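Local coordinates for synaptic vesicle membrane protein VAT-1 homolog-like (Homo sapiens, PDB 4A27), which probably acts as an oxidoreductase of the quinone oxidoreductase type, and may bind zinc, at residues V105-K110 and G288-I293. Residues are numbered along the deposited sequence; the frame is centred on the assembly and turned at random.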
loop_
_atom_site.group_PDB
_atom_site.type_symbol
_atom_site.label_atom_id
_atom_site.label_comp_id
_atom_site.label_asym_id
_atom_site.label_seq_id
_atom_site.Cartn_x
_atom_site.Cartn_y
_atom_site.Cartn_z
ATOM N N VAL A 105 -13.990 26.003 7.604
ATOM C CA VAL A 105 -12.702 26.252 8.210
ATOM C C VAL A 105 -11.761 25.015 8.186
ATOM O O VAL A 105 -10.539 25.174 8.237
ATOM C CB VAL A 105 -12.872 26.742 9.681
ATOM C CG1 VAL A 105 -13.317 25.574 10.583
ATOM C CG2 VAL A 105 -11.601 27.395 10.207
ATOM N N GLU A 106 -12.310 23.797 8.097
ATOM C CA GLU A 106 -11.454 22.621 8.086
ATOM C C GLU A 106 -10.610 22.540 6.818
ATOM O O GLU A 106 -9.621 21.824 6.816
ATOM C CB GLU A 106 -12.193 21.294 8.361
ATOM C CG GLU A 106 -13.298 20.923 7.417
ATOM C CD GLU A 106 -14.652 21.472 7.838
ATOM O OE1 GLU A 106 -14.700 22.440 8.657
ATOM O OE2 GLU A 106 -15.667 20.946 7.318
ATOM N N PHE A 107 -10.973 23.300 5.777
ATOM C CA PHE A 107 -10.213 23.324 4.537
ATOM C C PHE A 107 -9.279 24.524 4.372
ATOM O O PHE A 107 -8.778 24.789 3.273
ATOM C CB PHE A 107 -11.163 23.262 3.359
ATOM C CG PHE A 107 -12.104 22.130 3.427
ATOM C CD1 PHE A 107 -11.637 20.819 3.566
ATOM C CD2 PHE A 107 -13.476 22.362 3.380
ATOM C CE1 PHE A 107 -12.524 19.753 3.621
ATOM C CE2 PHE A 107 -14.376 21.319 3.453
ATOM C CZ PHE A 107 -13.916 20.013 3.575
ATOM N N VAL A 108 -9.018 25.230 5.461
ATOM C CA VAL A 108 -8.231 26.448 5.404
ATOM C C VAL A 108 -6.965 26.293 6.208
ATOM O O VAL A 108 -6.975 25.686 7.274
ATOM C CB VAL A 108 -9.043 27.680 5.944
ATOM C CG1 VAL A 108 -8.225 28.942 5.796
ATOM C CG2 VAL A 108 -10.356 27.812 5.208
ATOM N N TYR A 109 -5.875 26.867 5.718
ATOM C CA TYR A 109 -4.586 26.705 6.365
ATOM C C TYR A 109 -3.856 28.003 6.322
ATOM O O TYR A 109 -3.760 28.638 5.284
ATOM C CB TYR A 109 -3.733 25.617 5.688
ATOM C CG TYR A 109 -4.549 24.435 5.282
ATOM C CD1 TYR A 109 -4.794 23.392 6.149
ATOM C CD2 TYR A 109 -5.100 24.372 4.013
ATOM C CE1 TYR A 109 -5.576 22.312 5.753
ATOM C CE2 TYR A 109 -5.871 23.326 3.630
ATOM C CZ TYR A 109 -6.143 22.309 4.499
ATOM O OH TYR A 109 -6.909 21.225 4.071
ATOM N N LYS A 110 -3.346 28.398 7.476
ATOM C CA LYS A 110 -2.575 29.610 7.608
ATOM C C LYS A 110 -1.269 29.416 6.915
ATOM O O LYS A 110 -0.660 28.367 7.041
ATOM C CB LYS A 110 -2.285 29.876 9.083
ATOM C CG LYS A 110 -3.508 30.198 9.899
ATOM C CD LYS A 110 -3.083 30.680 11.268
ATOM C CE LYS A 110 -4.250 31.145 12.102
ATOM N NZ LYS A 110 -3.781 31.612 13.439
ATOM N N GLY A 288 -14.622 12.778 3.923
ATOM C CA GLY A 288 -14.535 13.343 5.262
ATOM C C GLY A 288 -13.176 13.305 5.926
ATOM O O GLY A 288 -13.089 13.312 7.167
ATOM N N ARG A 289 -12.091 13.307 5.147
ATOM C CA ARG A 289 -10.770 13.157 5.780
ATOM C C ARG A 289 -9.991 14.455 5.934
ATOM O O ARG A 289 -8.756 14.480 5.889
ATOM C CB ARG A 289 -9.954 12.056 5.096
ATOM C CG ARG A 289 -10.644 10.693 5.096
ATOM C CD ARG A 289 -10.744 10.027 6.469
ATOM N NE ARG A 289 -11.968 9.229 6.534
ATOM C CZ ARG A 289 -12.220 8.255 7.400
ATOM N NH1 ARG A 289 -11.341 7.881 8.323
ATOM N NH2 ARG A 289 -13.383 7.631 7.327
ATOM N N ALA A 290 -10.716 15.536 6.169
ATOM C CA ALA A 290 -10.120 16.843 6.388
ATOM C C ALA A 290 -9.059 16.798 7.478
ATOM O O ALA A 290 -7.996 17.391 7.325
ATOM C CB ALA A 290 -11.194 17.849 6.759
ATOM N N GLY A 291 -9.345 16.092 8.575
ATOM C CA GLY A 291 -8.401 15.981 9.711
ATOM C C GLY A 291 -7.029 15.431 9.320
ATOM O O GLY A 291 -5.980 16.011 9.648
ATOM N N LEU A 292 -7.043 14.295 8.635
ATOM C CA LEU A 292 -5.829 13.704 8.082
ATOM C C LEU A 292 -5.065 14.705 7.220
ATOM O O LEU A 292 -3.837 14.868 7.371
ATOM C CB LEU A 292 -6.192 12.477 7.234
ATOM C CG LEU A 292 -4.996 11.863 6.495
ATOM C CD1 LEU A 292 -3.923 11.372 7.499
ATOM C CD2 LEU A 292 -5.484 10.765 5.596
ATOM N N ILE A 293 -5.788 15.365 6.308
ATOM C CA ILE A 293 -5.160 16.269 5.346
ATOM C C ILE A 293 -4.484 17.412 6.088
ATOM O O ILE A 293 -3.401 17.842 5.707
ATOM C CB ILE A 293 -6.128 16.733 4.260
ATOM C CG1 ILE A 293 -6.507 15.547 3.347
ATOM C CG2 ILE A 293 -5.575 17.974 3.446
ATOM C CD1 ILE A 293 -5.283 14.739 2.769
HETATM O O HOH W 1 -7.954 19.667 6.001
#
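The methyl of Ala290 sits against two residues of the 105-110 segment, with Ala290 CB 3.8 Å from Glu106 CG and 3.9 Å from Phe107 CE1. Glu106 contributes only the base of its side chain here. Glu106 CB lies 3.9 Å from Ala290 CB; Glu106 CG, tucked in between N and C of its own backbone (chi1 59°), meets the same methyl while also standing 3.9 Å above the centre of the Phe107 ring. The chain then bends at chi2, -89°, and carries CD and the carboxylate away from the helix; the side chain lies about 3 Å, nearest atoms, from a bound 1,2-ethanediol, probably from the crystallisation liquor. One methylene thus covers a face of Phe107 and packs on Ala290 at once, while Phe285, from the helix just before Gly288, adds an edge-to-face ring contact to Phe107.

Deeper in, Tyr109 OH lies 3.6 Å from Ile293 CG2, the two side chains meeting at a slant. Tyr109 OH donates to a water whose oxygen is 2.7 Å away. The same water donates to Glu106 O at 2.8 Å and to Ala290 O at 2.6 Å, so three bonds grip it and link both backbones through a single molecule, where the segments otherwise meet by apolar packing. Arg294, the next residue of the helix, adds a direct link by hydrogen-bonding Val108 O.

Arg289 occupies the N-cap position, and Ala290 and Ile293 line the inner side of the first turn of helix 290-305. This turn packs against the residues leading into strand 108-110 and against Tyr109 on it, and thereby joins the GroES-like portion of the chain to a helix much later in sequence, within the two-part architecture characteristic of medium-chain dehydrogenases/reductases.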